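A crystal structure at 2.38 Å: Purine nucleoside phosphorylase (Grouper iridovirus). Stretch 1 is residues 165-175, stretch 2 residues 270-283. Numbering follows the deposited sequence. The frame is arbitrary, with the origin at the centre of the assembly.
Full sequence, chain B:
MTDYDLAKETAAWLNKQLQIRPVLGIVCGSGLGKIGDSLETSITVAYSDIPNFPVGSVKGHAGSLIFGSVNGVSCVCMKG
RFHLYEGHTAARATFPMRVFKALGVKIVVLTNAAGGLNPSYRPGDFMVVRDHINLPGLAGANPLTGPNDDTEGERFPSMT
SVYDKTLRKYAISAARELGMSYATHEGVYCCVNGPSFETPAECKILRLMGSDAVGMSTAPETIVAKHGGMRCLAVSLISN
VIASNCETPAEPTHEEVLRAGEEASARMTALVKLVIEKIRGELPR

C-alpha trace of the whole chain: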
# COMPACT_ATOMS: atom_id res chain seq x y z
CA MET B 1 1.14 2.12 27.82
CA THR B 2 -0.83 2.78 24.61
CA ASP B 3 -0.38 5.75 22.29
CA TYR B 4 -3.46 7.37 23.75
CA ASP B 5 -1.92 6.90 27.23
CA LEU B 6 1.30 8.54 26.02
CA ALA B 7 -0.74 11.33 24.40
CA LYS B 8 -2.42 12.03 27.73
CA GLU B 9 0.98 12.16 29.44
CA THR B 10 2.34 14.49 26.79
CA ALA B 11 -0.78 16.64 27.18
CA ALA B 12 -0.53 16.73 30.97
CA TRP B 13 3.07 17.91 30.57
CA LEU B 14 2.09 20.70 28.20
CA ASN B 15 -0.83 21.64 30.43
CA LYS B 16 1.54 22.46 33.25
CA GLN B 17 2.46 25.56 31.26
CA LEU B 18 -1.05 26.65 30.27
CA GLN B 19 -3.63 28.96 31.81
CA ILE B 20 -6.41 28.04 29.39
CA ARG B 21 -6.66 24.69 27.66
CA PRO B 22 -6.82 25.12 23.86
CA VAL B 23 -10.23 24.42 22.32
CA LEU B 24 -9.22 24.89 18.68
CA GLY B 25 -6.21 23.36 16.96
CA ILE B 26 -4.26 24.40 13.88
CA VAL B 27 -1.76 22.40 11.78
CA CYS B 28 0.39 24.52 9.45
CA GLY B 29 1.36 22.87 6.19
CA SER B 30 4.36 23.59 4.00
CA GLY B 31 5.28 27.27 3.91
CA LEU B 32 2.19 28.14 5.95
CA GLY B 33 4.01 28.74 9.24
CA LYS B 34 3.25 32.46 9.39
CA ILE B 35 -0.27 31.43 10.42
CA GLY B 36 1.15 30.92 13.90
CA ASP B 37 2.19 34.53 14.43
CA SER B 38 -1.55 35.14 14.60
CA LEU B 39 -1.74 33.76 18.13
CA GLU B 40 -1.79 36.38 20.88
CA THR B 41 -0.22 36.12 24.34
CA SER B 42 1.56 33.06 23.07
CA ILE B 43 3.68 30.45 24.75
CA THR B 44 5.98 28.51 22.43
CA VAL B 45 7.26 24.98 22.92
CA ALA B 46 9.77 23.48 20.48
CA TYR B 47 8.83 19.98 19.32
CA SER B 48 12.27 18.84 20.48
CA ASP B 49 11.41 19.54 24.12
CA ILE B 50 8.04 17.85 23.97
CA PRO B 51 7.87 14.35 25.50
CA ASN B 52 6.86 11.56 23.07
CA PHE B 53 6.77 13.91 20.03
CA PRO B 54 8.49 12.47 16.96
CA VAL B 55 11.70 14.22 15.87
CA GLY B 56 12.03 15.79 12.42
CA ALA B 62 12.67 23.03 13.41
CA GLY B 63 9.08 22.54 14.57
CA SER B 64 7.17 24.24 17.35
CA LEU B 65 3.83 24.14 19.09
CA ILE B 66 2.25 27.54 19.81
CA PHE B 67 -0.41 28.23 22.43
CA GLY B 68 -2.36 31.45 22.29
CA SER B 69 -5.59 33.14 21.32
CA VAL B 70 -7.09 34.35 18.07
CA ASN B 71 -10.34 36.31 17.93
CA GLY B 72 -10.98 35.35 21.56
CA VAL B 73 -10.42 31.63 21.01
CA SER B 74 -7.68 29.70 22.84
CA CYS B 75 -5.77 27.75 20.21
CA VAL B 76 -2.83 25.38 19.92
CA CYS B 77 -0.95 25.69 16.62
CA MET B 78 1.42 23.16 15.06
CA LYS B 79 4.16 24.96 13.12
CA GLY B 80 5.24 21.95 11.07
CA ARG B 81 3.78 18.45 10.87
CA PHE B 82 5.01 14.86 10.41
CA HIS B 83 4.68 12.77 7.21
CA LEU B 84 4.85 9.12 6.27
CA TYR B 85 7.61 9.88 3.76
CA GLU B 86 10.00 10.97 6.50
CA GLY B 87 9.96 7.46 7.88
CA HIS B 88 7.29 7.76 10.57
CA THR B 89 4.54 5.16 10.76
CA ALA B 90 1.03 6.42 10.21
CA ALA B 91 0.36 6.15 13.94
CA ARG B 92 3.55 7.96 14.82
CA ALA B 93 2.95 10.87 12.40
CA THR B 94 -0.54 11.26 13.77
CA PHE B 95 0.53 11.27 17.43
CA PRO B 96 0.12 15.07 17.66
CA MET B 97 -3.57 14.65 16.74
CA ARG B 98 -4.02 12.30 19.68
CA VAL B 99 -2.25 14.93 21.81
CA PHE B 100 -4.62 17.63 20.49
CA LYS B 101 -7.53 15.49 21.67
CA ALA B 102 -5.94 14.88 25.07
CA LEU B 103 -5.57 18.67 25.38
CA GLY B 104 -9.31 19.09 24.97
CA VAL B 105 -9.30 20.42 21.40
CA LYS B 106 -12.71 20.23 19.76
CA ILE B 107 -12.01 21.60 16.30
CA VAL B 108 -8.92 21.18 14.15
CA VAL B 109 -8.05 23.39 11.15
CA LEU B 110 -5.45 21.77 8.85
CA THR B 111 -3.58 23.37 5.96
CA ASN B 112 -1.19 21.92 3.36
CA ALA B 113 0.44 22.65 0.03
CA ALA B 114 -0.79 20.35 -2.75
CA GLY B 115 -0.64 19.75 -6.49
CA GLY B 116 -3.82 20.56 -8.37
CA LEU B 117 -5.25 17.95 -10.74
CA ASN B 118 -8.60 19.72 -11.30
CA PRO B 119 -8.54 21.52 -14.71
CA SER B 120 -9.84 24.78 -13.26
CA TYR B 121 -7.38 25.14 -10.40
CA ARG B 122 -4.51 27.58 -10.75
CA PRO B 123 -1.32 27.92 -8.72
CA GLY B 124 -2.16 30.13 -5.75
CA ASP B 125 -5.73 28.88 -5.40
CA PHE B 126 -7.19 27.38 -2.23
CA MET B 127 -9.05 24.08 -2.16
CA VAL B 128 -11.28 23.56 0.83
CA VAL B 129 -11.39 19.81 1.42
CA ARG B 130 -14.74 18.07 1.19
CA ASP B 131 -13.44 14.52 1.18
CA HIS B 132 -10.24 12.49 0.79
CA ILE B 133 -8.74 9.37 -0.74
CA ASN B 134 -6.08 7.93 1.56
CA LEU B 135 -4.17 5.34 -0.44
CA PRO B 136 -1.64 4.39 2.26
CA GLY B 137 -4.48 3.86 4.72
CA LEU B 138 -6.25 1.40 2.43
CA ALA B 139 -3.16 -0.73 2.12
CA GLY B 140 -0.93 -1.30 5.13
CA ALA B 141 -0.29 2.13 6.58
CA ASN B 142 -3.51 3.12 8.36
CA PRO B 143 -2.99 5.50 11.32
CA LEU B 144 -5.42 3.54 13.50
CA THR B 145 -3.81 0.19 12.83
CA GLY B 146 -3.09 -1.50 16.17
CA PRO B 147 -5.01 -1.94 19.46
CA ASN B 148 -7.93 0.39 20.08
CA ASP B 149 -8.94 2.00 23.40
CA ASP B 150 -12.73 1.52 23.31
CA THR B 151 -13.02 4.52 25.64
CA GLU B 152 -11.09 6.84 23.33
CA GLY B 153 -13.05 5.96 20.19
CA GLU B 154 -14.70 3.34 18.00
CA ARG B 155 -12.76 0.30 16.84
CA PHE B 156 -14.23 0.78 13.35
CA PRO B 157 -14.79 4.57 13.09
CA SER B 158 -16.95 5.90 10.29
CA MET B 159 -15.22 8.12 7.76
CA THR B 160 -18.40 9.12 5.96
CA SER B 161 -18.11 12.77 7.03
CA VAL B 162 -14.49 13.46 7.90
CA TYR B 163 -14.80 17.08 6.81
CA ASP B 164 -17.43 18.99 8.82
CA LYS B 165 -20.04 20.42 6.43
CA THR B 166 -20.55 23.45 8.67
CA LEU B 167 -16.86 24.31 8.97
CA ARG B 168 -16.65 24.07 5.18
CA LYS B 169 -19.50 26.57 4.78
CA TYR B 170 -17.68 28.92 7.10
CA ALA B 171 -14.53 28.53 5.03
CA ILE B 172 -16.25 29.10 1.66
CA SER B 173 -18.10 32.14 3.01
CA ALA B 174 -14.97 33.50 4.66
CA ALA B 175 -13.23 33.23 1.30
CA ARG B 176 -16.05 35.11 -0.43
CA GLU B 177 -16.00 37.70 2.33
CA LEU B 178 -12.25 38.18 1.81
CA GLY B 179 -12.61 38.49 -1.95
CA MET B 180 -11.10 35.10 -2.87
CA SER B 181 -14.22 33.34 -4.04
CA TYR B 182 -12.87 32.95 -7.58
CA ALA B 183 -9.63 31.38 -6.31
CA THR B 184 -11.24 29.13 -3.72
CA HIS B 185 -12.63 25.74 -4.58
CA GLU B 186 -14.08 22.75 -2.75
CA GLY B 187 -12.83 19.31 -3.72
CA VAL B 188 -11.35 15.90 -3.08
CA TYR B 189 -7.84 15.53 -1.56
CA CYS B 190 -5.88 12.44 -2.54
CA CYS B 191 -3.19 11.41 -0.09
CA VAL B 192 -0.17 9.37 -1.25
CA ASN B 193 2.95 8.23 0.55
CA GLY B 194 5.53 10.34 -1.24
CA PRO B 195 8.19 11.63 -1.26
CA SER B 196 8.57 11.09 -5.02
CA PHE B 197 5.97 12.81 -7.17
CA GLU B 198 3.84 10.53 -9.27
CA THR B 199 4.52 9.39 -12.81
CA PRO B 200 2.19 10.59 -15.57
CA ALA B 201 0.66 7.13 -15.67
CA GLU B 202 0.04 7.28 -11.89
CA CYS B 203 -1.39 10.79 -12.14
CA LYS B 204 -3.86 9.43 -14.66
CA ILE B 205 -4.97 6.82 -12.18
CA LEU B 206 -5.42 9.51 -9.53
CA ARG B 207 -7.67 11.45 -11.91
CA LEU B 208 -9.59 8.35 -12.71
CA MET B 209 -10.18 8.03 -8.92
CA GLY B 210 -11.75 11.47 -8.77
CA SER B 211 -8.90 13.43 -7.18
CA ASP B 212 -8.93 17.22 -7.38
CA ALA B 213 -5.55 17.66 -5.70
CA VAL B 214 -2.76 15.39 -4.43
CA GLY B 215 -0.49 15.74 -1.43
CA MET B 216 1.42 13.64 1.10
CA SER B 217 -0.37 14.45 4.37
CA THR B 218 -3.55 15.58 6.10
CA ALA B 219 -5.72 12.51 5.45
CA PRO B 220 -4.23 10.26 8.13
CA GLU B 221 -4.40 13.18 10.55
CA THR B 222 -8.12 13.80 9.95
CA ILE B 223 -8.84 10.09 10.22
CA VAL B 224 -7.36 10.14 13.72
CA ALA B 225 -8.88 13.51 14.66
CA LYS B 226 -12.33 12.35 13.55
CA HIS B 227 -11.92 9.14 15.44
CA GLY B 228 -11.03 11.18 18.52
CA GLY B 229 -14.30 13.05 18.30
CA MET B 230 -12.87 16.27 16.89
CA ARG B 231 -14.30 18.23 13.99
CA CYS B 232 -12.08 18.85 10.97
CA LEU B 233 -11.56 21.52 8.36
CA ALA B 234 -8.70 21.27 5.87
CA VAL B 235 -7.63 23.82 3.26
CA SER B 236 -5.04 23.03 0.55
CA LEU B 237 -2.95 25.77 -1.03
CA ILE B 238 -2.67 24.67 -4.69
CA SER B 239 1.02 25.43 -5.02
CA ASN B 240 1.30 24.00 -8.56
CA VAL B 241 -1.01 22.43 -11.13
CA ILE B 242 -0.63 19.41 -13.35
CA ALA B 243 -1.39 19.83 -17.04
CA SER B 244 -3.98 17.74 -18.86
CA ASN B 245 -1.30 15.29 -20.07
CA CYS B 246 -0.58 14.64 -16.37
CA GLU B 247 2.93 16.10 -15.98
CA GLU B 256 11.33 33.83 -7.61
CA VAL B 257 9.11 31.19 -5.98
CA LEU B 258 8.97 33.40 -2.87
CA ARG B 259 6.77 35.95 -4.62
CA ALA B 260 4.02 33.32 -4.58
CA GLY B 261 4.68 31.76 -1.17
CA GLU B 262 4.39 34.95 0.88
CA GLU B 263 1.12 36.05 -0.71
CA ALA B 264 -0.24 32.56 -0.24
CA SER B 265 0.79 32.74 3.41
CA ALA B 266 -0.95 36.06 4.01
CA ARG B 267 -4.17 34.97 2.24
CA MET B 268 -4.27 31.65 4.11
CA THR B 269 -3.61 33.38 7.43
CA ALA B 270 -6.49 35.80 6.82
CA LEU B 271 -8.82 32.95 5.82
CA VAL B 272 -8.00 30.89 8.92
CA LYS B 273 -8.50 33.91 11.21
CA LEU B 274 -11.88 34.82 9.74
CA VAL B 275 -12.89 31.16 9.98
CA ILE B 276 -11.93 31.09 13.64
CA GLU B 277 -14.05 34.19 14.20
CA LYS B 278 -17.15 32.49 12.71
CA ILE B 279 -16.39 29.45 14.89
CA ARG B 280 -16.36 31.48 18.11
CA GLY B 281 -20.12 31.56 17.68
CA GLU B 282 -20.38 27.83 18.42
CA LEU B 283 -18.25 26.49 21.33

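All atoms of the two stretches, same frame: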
# COMPACT_ATOMS: atom_id res chain seq x y z
N LYS B 165 -19.32 19.61 7.41
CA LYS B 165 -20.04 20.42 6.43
C LYS B 165 -20.19 21.87 6.85
O LYS B 165 -20.06 22.78 6.02
CB LYS B 165 -21.39 19.79 6.12
CG LYS B 165 -21.23 18.31 5.80
CD LYS B 165 -22.47 17.66 5.25
CE LYS B 165 -22.26 16.16 5.12
NZ LYS B 165 -23.40 15.53 4.42
N THR B 166 -20.42 22.09 8.14
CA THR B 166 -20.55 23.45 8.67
C THR B 166 -19.24 24.22 8.59
O THR B 166 -19.21 25.37 8.15
CB THR B 166 -21.02 23.45 10.17
OG1 THR B 166 -22.32 22.85 10.26
CG2 THR B 166 -21.05 24.88 10.75
N LEU B 167 -18.14 23.61 9.02
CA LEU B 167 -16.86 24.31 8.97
C LEU B 167 -16.51 24.66 7.52
O LEU B 167 -15.91 25.71 7.26
CB LEU B 167 -15.76 23.46 9.60
CG LEU B 167 -16.05 23.11 11.06
CD1 LEU B 167 -15.08 22.07 11.50
CD2 LEU B 167 -15.94 24.34 11.94
N ARG B 168 -16.90 23.79 6.58
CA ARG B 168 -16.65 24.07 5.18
C ARG B 168 -17.41 25.33 4.77
O ARG B 168 -16.84 26.23 4.15
CB ARG B 168 -17.08 22.89 4.31
CG ARG B 168 -16.08 21.80 4.30
CD ARG B 168 -16.74 20.47 4.18
NE ARG B 168 -17.49 20.38 2.96
CZ ARG B 168 -18.19 19.32 2.61
NH1 ARG B 168 -18.24 18.26 3.41
NH2 ARG B 168 -18.84 19.31 1.46
N LYS B 169 -18.70 25.39 5.12
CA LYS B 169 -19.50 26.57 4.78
C LYS B 169 -18.83 27.80 5.31
O LYS B 169 -18.72 28.80 4.60
CB LYS B 169 -20.92 26.46 5.36
CG LYS B 169 -21.76 25.39 4.67
CD LYS B 169 -23.15 25.30 5.25
CE LYS B 169 -23.92 24.15 4.63
NZ LYS B 169 -25.06 23.76 5.53
N TYR B 170 -18.37 27.76 6.54
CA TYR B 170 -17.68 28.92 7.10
C TYR B 170 -16.47 29.28 6.25
O TYR B 170 -16.22 30.45 5.98
CB TYR B 170 -17.22 28.64 8.54
CG TYR B 170 -18.33 28.40 9.54
CD1 TYR B 170 -19.58 29.00 9.39
CD2 TYR B 170 -18.09 27.66 10.70
CE1 TYR B 170 -20.57 28.87 10.35
CE2 TYR B 170 -19.07 27.52 11.68
CZ TYR B 170 -20.31 28.13 11.50
OH TYR B 170 -21.29 28.02 12.47
N ALA B 171 -15.71 28.27 5.83
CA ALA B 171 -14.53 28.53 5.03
C ALA B 171 -14.85 29.15 3.67
O ALA B 171 -14.21 30.13 3.28
CB ALA B 171 -13.71 27.26 4.86
N ILE B 172 -15.83 28.59 2.97
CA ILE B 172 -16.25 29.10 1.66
C ILE B 172 -16.71 30.55 1.76
O ILE B 172 -16.31 31.40 0.96
CB ILE B 172 -17.41 28.28 1.12
CG1 ILE B 172 -16.98 26.83 0.96
CG2 ILE B 172 -17.91 28.89 -0.17
CD1 ILE B 172 -15.85 26.65 -0.01
N SER B 173 -17.55 30.82 2.75
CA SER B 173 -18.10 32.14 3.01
C SER B 173 -17.00 33.13 3.43
O SER B 173 -17.01 34.31 3.05
CB SER B 173 -19.16 32.00 4.11
OG SER B 173 -19.38 33.23 4.76
N ALA B 174 -16.06 32.64 4.21
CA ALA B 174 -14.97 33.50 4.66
C ALA B 174 -14.13 33.91 3.47
O ALA B 174 -13.59 35.01 3.42
CB ALA B 174 -14.12 32.76 5.68
N ALA B 175 -14.01 32.99 2.51
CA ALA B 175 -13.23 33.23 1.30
C ALA B 175 -13.94 34.31 0.49
O ALA B 175 -13.32 35.29 0.06
CB ALA B 175 -13.13 31.95 0.48
N ALA B 270 -5.26 35.02 6.72
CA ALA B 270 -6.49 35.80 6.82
C ALA B 270 -7.70 34.87 6.84
O ALA B 270 -8.60 35.01 7.68
CB ALA B 270 -6.59 36.75 5.65
N LEU B 271 -7.72 33.91 5.91
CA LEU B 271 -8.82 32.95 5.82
C LEU B 271 -9.02 32.18 7.12
O LEU B 271 -10.14 32.06 7.61
CB LEU B 271 -8.56 31.96 4.67
CG LEU B 271 -9.56 30.79 4.45
CD1 LEU B 271 -10.94 31.31 4.22
CD2 LEU B 271 -9.16 29.95 3.24
N VAL B 272 -7.94 31.64 7.67
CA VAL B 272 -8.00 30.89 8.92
C VAL B 272 -8.52 31.75 10.08
O VAL B 272 -9.34 31.28 10.88
CB VAL B 272 -6.57 30.30 9.28
CG1 VAL B 272 -6.59 29.63 10.66
CG2 VAL B 272 -6.16 29.25 8.26
N LYS B 273 -8.06 33.00 10.16
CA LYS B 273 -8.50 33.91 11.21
C LYS B 273 -9.99 34.19 11.12
O LYS B 273 -10.72 34.06 12.12
CB LYS B 273 -7.71 35.21 11.17
CG LYS B 273 -6.23 35.02 11.44
CD LYS B 273 -5.44 36.32 11.50
CE LYS B 273 -5.97 37.28 12.56
NZ LYS B 273 -5.12 38.50 12.70
N LEU B 274 -10.46 34.53 9.92
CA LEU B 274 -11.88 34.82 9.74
C LEU B 274 -12.71 33.59 10.07
O LEU B 274 -13.80 33.70 10.61
CB LEU B 274 -12.17 35.27 8.30
CG LEU B 274 -13.20 36.41 8.09
CD1 LEU B 274 -13.63 36.39 6.63
CD2 LEU B 274 -14.43 36.26 9.02
N VAL B 275 -12.18 32.42 9.73
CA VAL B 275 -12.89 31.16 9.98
C VAL B 275 -13.01 30.92 11.49
O VAL B 275 -14.02 30.44 11.99
CB VAL B 275 -12.14 29.96 9.32
CG1 VAL B 275 -12.68 28.65 9.82
CG2 VAL B 275 -12.30 30.02 7.81
N ILE B 276 -11.95 31.27 12.21
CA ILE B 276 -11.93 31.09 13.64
C ILE B 276 -12.93 32.06 14.26
O ILE B 276 -13.58 31.74 15.27
CB ILE B 276 -10.50 31.31 14.20
CG1 ILE B 276 -9.62 30.13 13.79
CG2 ILE B 276 -10.53 31.51 15.71
CD1 ILE B 276 -8.16 30.22 14.24
N GLU B 277 -13.09 33.23 13.67
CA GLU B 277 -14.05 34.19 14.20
C GLU B 277 -15.46 33.61 14.09
O GLU B 277 -16.21 33.64 15.06
CB GLU B 277 -13.97 35.52 13.45
CG GLU B 277 -14.70 36.64 14.16
CD GLU B 277 -14.67 37.93 13.36
OE1 GLU B 277 -13.59 38.27 12.83
OE2 GLU B 277 -15.73 38.60 13.28
N LYS B 278 -15.82 33.09 12.92
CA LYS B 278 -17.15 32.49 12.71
C LYS B 278 -17.39 31.29 13.63
O LYS B 278 -18.53 30.97 13.97
CB LYS B 278 -17.32 32.04 11.25
CG LYS B 278 -17.29 33.17 10.26
CD LYS B 278 -17.12 32.69 8.83
CE LYS B 278 -17.37 33.82 7.85
NZ LYS B 278 -18.81 34.27 7.91
N ILE B 279 -16.31 30.60 14.01
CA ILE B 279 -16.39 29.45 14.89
C ILE B 279 -16.70 29.86 16.33
O ILE B 279 -17.44 29.17 17.03
CB ILE B 279 -15.05 28.67 14.90
CG1 ILE B 279 -14.79 28.08 13.51
CG2 ILE B 279 -15.10 27.56 15.93
CD1 ILE B 279 -13.47 27.31 13.41
N ARG B 280 -16.14 30.98 16.76
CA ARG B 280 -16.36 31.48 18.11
C ARG B 280 -17.84 31.62 18.45
O ARG B 280 -18.21 31.84 19.60
CB ARG B 280 -15.64 32.83 18.28
CG ARG B 280 -15.87 33.49 19.62
CD ARG B 280 -14.96 34.69 19.82
NE ARG B 280 -14.93 35.59 18.67
CZ ARG B 280 -16.00 36.09 18.05
NH1 ARG B 280 -17.22 35.77 18.47
NH2 ARG B 280 -15.85 36.90 17.01
N GLY B 281 -18.70 31.47 17.45
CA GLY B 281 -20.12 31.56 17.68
C GLY B 281 -20.74 30.20 17.99
O GLY B 281 -21.96 30.09 18.10
N GLU B 282 -19.90 29.17 18.12
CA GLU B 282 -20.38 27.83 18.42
C GLU B 282 -19.35 26.96 19.18
O GLU B 282 -18.74 26.05 18.61
CB GLU B 282 -20.84 27.11 17.13
CG GLU B 282 -19.72 26.65 16.17
CD GLU B 282 -20.21 25.67 15.09
OE1 GLU B 282 -20.70 24.57 15.41
OE2 GLU B 282 -20.11 26.01 13.90
N LEU B 283 -19.17 27.25 20.47
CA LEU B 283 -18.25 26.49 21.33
C LEU B 283 -18.85 26.26 22.74
O LEU B 283 -19.92 25.60 22.83
CB LEU B 283 -16.91 27.24 21.46
CG LEU B 283 -15.97 27.34 20.26
CD1 LEU B 283 -14.75 28.21 20.63
CD2 LEU B 283 -15.51 25.94 19.83

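Small residues let helices approach closely, while long side chains reach across where the backbones diverge; the contact between residues 165-175 and 270-283 of this viral purine nucleoside phosphorylase illustrates both. The two helices cross at 127° between their N-to-C directions, with axes 9.1 Å apart at closest approach, and the contact buries 536 Å² in total.

Ala174 supplies the close packing. Its methyl group points toward the second helix and sits as a knob among Leu271, Leu274, Val275 and Lys278. The CB of Ala174 lies 3.8 Å from CD1 of Leu271, 3.8 Å from CD1 of Leu274 and 3.9 Å from CG2 of Val275, so a single carbon is gripped by several neighbours. One turn earlier, Ala171 continues the pattern: its CA atom is 5.8 Å from the CA of Val275, and with so little side chain between them CG2 of Val275 comes within 3.9 Å of the Ala171 CA itself.

Tyr170, which loses the most surface, works by reach. With chi1 in the m well, its ring extends along the second stretch, and CB of Lys278 lies over one face. The phenol OH of Tyr170 donates a hydrogen bond to OE2 of Glu282 at 2.7 Å, although this carboxylate oxygen is modelled too close to the ring for its position to be fully trusted. Glu282 closes a type I beta turn that starts at Ile279, and this turn places its side chain near the tyrosine.

The aliphatic part of Lys278 packs on the first helix: its CD lies 4.1 Å from CB of Tyr170 and its CE 4.0 Å from CB of Ala174, before NZ of Lys278 makes a weak hydrogen bond to OG of Ser173 at 3.4 Å. An aliphatic stem thus packs while its charged tip finds a polar partner.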